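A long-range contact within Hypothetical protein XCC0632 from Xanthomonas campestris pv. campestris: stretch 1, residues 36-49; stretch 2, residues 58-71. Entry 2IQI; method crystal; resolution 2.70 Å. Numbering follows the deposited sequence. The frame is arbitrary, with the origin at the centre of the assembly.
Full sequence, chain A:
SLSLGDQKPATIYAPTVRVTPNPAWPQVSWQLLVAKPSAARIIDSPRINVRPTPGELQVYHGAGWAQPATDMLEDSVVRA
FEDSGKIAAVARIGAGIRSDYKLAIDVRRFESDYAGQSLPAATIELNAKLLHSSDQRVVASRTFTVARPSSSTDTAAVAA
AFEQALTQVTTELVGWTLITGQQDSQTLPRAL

Stretch 1 36-49: KPSAARIIDSPRIN
Stretch 2 (58-71) QVYHGAGWAQPATD

Stretch 1 is mostly extended loop, interrupted at 41-43 by a turn with helical phi/psi, where Ile43 N and Asp44 N both bond Ala40 O (2.9 and 3.1 Å). Stretch 2 offers strand pairing at Gln58 and Val59, and extended backbone through Gly64 and Trp65, with Gly62 between them at positive phi (70/22), a conformation that favours glycine; a helix begins at Ala69, with Pro68 as its N-cap residue. The register runs antiparallel: CA of Pro37 lies 5.6 Å from CA of Thr70, Pro46 CA 4.1 Å from Pro68 CA, Arg47 CA 4.8 Å from Gly64 CA, and Asn49 CA 4.7 Å from Val59 CA, the last an antiparallel non-hydrogen-bonded bridge.

Two backbone hydrogen bonds fix this register. Trp65 N donates to Pro46 O at 2.6 Å, nearly linear at 174°, and Tyr60 N donates to Ile48 O at 3.0 Å. The same Ile48 O also takes the CA-H of Val59 (CA to O 3.3 Å), and Pro68 CA likewise meets Ser45 O (3.4 Å). Gly64 fits closely here: an ideal CB would sit 3.3 Å from Pro46 O.

The apolar centre is Ile48 (chi1 m, chi2 t), pointing toward stretch 2. Its CG1 makes a CH-pi contact over one face of Trp65 (chi1 m, chi2 127°), 3.6 Å from the five-membered ring centroid and 13° off the ring normal; CG2 meets the Tyr60 edge at CD2 (3.6 Å), and CD1 reaches Ala63 CB (4.2 Å). Near the helix, Pro37 CB packs 4.0 Å from Thr70 CB, and Ala39 CB 3.8 Å from Thr70 CG2.

One direct side-chain hydrogen bond crosses between the stretches: Thr70 (chi1 p) donates from OG1 to OD1 of Asp44 (chi1 t) at a very short 2.4 Å, tying the helix start to the turn. Two others shape stretch 1: ND2 of Asn49 (chi1 m) bonds Ile42 O (3.2 Å) and Arg47 N bonds Ser45 OG (2.7 Å). One water accepts from Asn49 N (3.0 Å) and Trp65 NE1 (3.2 Å) and donates to Arg47 O (3.2 Å), bridging the stretches.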

# COMPACT_ATOMS: atom_id res chain seq x y z
N LYS A 36 0.80 1.06 11.87
CA LYS A 36 -0.20 1.88 11.18
C LYS A 36 0.55 2.75 10.19
O LYS A 36 1.50 3.42 10.57
CB LYS A 36 -1.00 2.78 12.15
CG LYS A 36 -2.21 2.10 12.77
CD LYS A 36 -3.36 3.09 13.10
CE LYS A 36 -4.48 2.41 14.03
NZ LYS A 36 -5.04 3.31 15.18
N PRO A 37 0.12 2.75 8.91
CA PRO A 37 0.66 3.70 7.93
C PRO A 37 0.37 5.10 8.37
O PRO A 37 -0.65 5.36 9.03
CB PRO A 37 -0.12 3.37 6.67
CG PRO A 37 -0.52 1.93 6.86
CD PRO A 37 -0.87 1.85 8.30
N SER A 38 1.26 6.02 8.04
CA SER A 38 1.05 7.40 8.40
C SER A 38 0.80 8.19 7.12
O SER A 38 1.21 7.73 6.03
CB SER A 38 2.22 7.95 9.23
OG SER A 38 3.43 7.88 8.52
N ALA A 39 0.12 9.34 7.24
CA ALA A 39 -0.33 10.12 6.09
C ALA A 39 -1.03 11.42 6.46
O ALA A 39 -1.62 11.52 7.51
CB ALA A 39 -1.28 9.27 5.23
N ALA A 40 -1.00 12.39 5.56
CA ALA A 40 -1.83 13.59 5.73
C ALA A 40 -3.32 13.23 5.80
O ALA A 40 -3.77 12.25 5.16
CB ALA A 40 -1.59 14.53 4.63
N ARG A 41 -4.07 14.01 6.58
CA ARG A 41 -5.52 13.79 6.78
C ARG A 41 -6.32 13.62 5.50
O ARG A 41 -7.30 12.88 5.47
CB ARG A 41 -6.12 14.91 7.62
CG ARG A 41 -6.51 14.43 9.00
CD ARG A 41 -6.74 15.59 9.95
NE ARG A 41 -6.50 15.12 11.32
CZ ARG A 41 -6.98 15.69 12.42
NH1 ARG A 41 -7.75 16.78 12.35
NH2 ARG A 41 -6.69 15.16 13.61
N ILE A 42 -5.89 14.30 4.45
CA ILE A 42 -6.51 14.23 3.15
C ILE A 42 -6.43 12.81 2.50
O ILE A 42 -7.35 12.40 1.78
CB ILE A 42 -5.94 15.37 2.26
CG1 ILE A 42 -6.83 15.64 1.03
CG2 ILE A 42 -4.46 15.12 1.87
CD1 ILE A 42 -6.70 17.09 0.50
N ILE A 43 -5.35 12.08 2.77
CA ILE A 43 -5.18 10.71 2.27
C ILE A 43 -5.90 9.75 3.19
O ILE A 43 -6.51 8.77 2.77
CB ILE A 43 -3.69 10.31 2.29
CG1 ILE A 43 -2.90 11.03 1.20
CG2 ILE A 43 -3.53 8.79 2.16
CD1 ILE A 43 -1.45 10.61 1.17
N ASP A 44 -5.82 10.07 4.47
CA ASP A 44 -6.31 9.22 5.53
C ASP A 44 -7.78 9.50 5.81
O ASP A 44 -8.21 9.54 6.97
CB ASP A 44 -5.50 9.53 6.79
CG ASP A 44 -5.53 8.42 7.79
OD1 ASP A 44 -5.92 7.29 7.41
OD2 ASP A 44 -5.18 8.71 8.95
N SER A 45 -8.55 9.73 4.75
CA SER A 45 -9.97 9.89 4.87
C SER A 45 -10.61 8.73 4.07
O SER A 45 -9.92 8.03 3.33
CB SER A 45 -10.38 11.24 4.31
OG SER A 45 -10.69 11.14 2.93
N PRO A 46 -11.91 8.48 4.28
CA PRO A 46 -12.56 7.59 3.31
C PRO A 46 -12.85 8.26 1.94
O PRO A 46 -13.42 7.62 1.02
CB PRO A 46 -13.85 7.15 4.03
CG PRO A 46 -14.16 8.26 4.96
CD PRO A 46 -12.82 8.84 5.39
N ARG A 47 -12.44 9.51 1.78
CA ARG A 47 -12.74 10.19 0.52
C ARG A 47 -11.71 9.84 -0.51
O ARG A 47 -10.62 9.37 -0.18
CB ARG A 47 -12.81 11.69 0.72
CG ARG A 47 -14.04 12.16 1.41
CD ARG A 47 -13.77 13.58 1.73
NE ARG A 47 -14.48 14.02 2.93
CZ ARG A 47 -14.33 15.23 3.45
NH1 ARG A 47 -13.49 16.11 2.88
NH2 ARG A 47 -15.02 15.59 4.54
N ILE A 48 -12.08 10.04 -1.77
CA ILE A 48 -11.24 9.61 -2.88
C ILE A 48 -10.65 10.83 -3.52
O ILE A 48 -11.36 11.63 -4.11
CB ILE A 48 -12.01 8.79 -3.91
CG1 ILE A 48 -12.75 7.64 -3.23
CG2 ILE A 48 -11.03 8.30 -4.99
CD1 ILE A 48 -13.46 6.70 -4.13
N ASN A 49 -9.34 10.96 -3.41
CA ASN A 49 -8.64 12.07 -4.03
C ASN A 49 -8.49 11.99 -5.53
O ASN A 49 -8.34 10.90 -6.13
CB ASN A 49 -7.29 12.22 -3.39
CG ASN A 49 -7.38 12.39 -1.89
OD1 ASN A 49 -8.44 12.73 -1.37
ND2 ASN A 49 -6.27 12.16 -1.19
N GLN A 58 -8.89 17.66 -5.57
CA GLN A 58 -10.34 17.66 -5.32
C GLN A 58 -10.74 16.29 -4.75
O GLN A 58 -9.88 15.46 -4.49
CB GLN A 58 -11.08 17.95 -6.62
CG GLN A 58 -11.35 19.41 -6.85
CD GLN A 58 -11.35 19.82 -8.32
OE1 GLN A 58 -11.99 19.19 -9.20
NE2 GLN A 58 -10.64 20.90 -8.59
N VAL A 59 -12.03 16.05 -4.51
CA VAL A 59 -12.48 14.70 -4.10
C VAL A 59 -13.60 14.30 -5.03
O VAL A 59 -14.34 15.17 -5.47
CB VAL A 59 -12.95 14.60 -2.61
CG1 VAL A 59 -11.74 14.63 -1.65
CG2 VAL A 59 -13.98 15.69 -2.25
N TYR A 60 -13.74 13.04 -5.39
CA TYR A 60 -14.89 12.69 -6.23
C TYR A 60 -16.14 12.94 -5.40
O TYR A 60 -16.18 12.58 -4.22
CB TYR A 60 -14.84 11.24 -6.71
CG TYR A 60 -13.84 10.99 -7.81
CD1 TYR A 60 -14.06 11.46 -9.10
CD2 TYR A 60 -12.68 10.27 -7.56
CE1 TYR A 60 -13.12 11.21 -10.12
CE2 TYR A 60 -11.76 10.02 -8.56
CZ TYR A 60 -11.97 10.49 -9.83
OH TYR A 60 -11.04 10.24 -10.80
N HIS A 61 -17.14 13.60 -5.96
CA HIS A 61 -18.38 13.74 -5.20
C HIS A 61 -19.28 12.51 -5.33
O HIS A 61 -19.35 11.89 -6.39
CB HIS A 61 -19.07 15.08 -5.46
CG HIS A 61 -18.41 16.23 -4.75
ND1 HIS A 61 -17.44 17.02 -5.35
CD2 HIS A 61 -18.53 16.68 -3.48
CE1 HIS A 61 -17.01 17.93 -4.48
NE2 HIS A 61 -17.65 17.74 -3.34
N GLY A 62 -19.89 12.11 -4.23
CA GLY A 62 -20.79 10.95 -4.25
C GLY A 62 -20.11 9.60 -4.44
O GLY A 62 -20.73 8.62 -4.88
N ALA A 63 -18.81 9.57 -4.13
CA ALA A 63 -18.04 8.34 -4.09
C ALA A 63 -17.16 8.36 -2.84
O ALA A 63 -16.69 9.43 -2.43
CB ALA A 63 -17.21 8.21 -5.33
N GLY A 64 -16.95 7.21 -2.21
CA GLY A 64 -15.98 7.10 -1.12
C GLY A 64 -15.49 5.68 -0.97
O GLY A 64 -16.01 4.76 -1.61
N TRP A 65 -14.50 5.51 -0.09
CA TRP A 65 -13.91 4.20 0.26
C TRP A 65 -14.56 3.55 1.52
O TRP A 65 -14.80 4.25 2.51
CB TRP A 65 -12.43 4.40 0.58
CG TRP A 65 -11.50 4.87 -0.50
CD1 TRP A 65 -10.66 5.94 -0.42
CD2 TRP A 65 -11.29 4.29 -1.79
NE1 TRP A 65 -9.94 6.06 -1.58
CE2 TRP A 65 -10.31 5.06 -2.44
CE3 TRP A 65 -11.85 3.20 -2.47
CZ2 TRP A 65 -9.88 4.78 -3.73
CZ3 TRP A 65 -11.41 2.91 -3.74
CH2 TRP A 65 -10.44 3.70 -4.36
N ALA A 66 -14.80 2.24 1.52
CA ALA A 66 -15.25 1.50 2.71
C ALA A 66 -14.40 1.73 3.98
O ALA A 66 -14.92 1.77 5.11
CB ALA A 66 -15.29 0.02 2.41
N GLN A 67 -13.09 1.86 3.81
CA GLN A 67 -12.16 2.13 4.90
C GLN A 67 -11.38 3.35 4.47
O GLN A 67 -11.28 3.58 3.28
CB GLN A 67 -11.13 1.01 5.03
CG GLN A 67 -11.58 -0.23 5.68
CD GLN A 67 -10.58 -1.35 5.49
OE1 GLN A 67 -10.31 -1.76 4.36
NE2 GLN A 67 -10.05 -1.86 6.59
N PRO A 68 -10.76 4.09 5.42
CA PRO A 68 -9.76 5.07 5.00
C PRO A 68 -8.60 4.38 4.30
O PRO A 68 -8.35 3.19 4.51
CB PRO A 68 -9.29 5.68 6.30
CG PRO A 68 -10.30 5.31 7.32
CD PRO A 68 -10.91 4.04 6.89
N ALA A 69 -7.88 5.15 3.48
CA ALA A 69 -6.92 4.61 2.52
C ALA A 69 -5.73 3.94 3.19
O ALA A 69 -5.29 2.87 2.77
CB ALA A 69 -6.48 5.68 1.57
N THR A 70 -5.23 4.54 4.26
CA THR A 70 -4.23 3.91 5.11
C THR A 70 -4.69 2.59 5.69
O THR A 70 -3.89 1.68 5.81
CB THR A 70 -3.86 4.81 6.29
OG1 THR A 70 -5.03 5.07 7.06
CG2 THR A 70 -3.36 6.14 5.78
N ASP A 71 -5.96 2.45 6.05
CA ASP A 71 -6.44 1.17 6.58
C ASP A 71 -6.58 0.10 5.48
O ASP A 71 -6.43 -1.10 5.79
CB ASP A 71 -7.77 1.30 7.35
CG ASP A 71 -7.67 2.21 8.61
OD1 ASP A 71 -6.55 2.52 9.10
OD2 ASP A 71 -8.75 2.61 9.10
O HOH W 1 -8.12 8.60 -2.04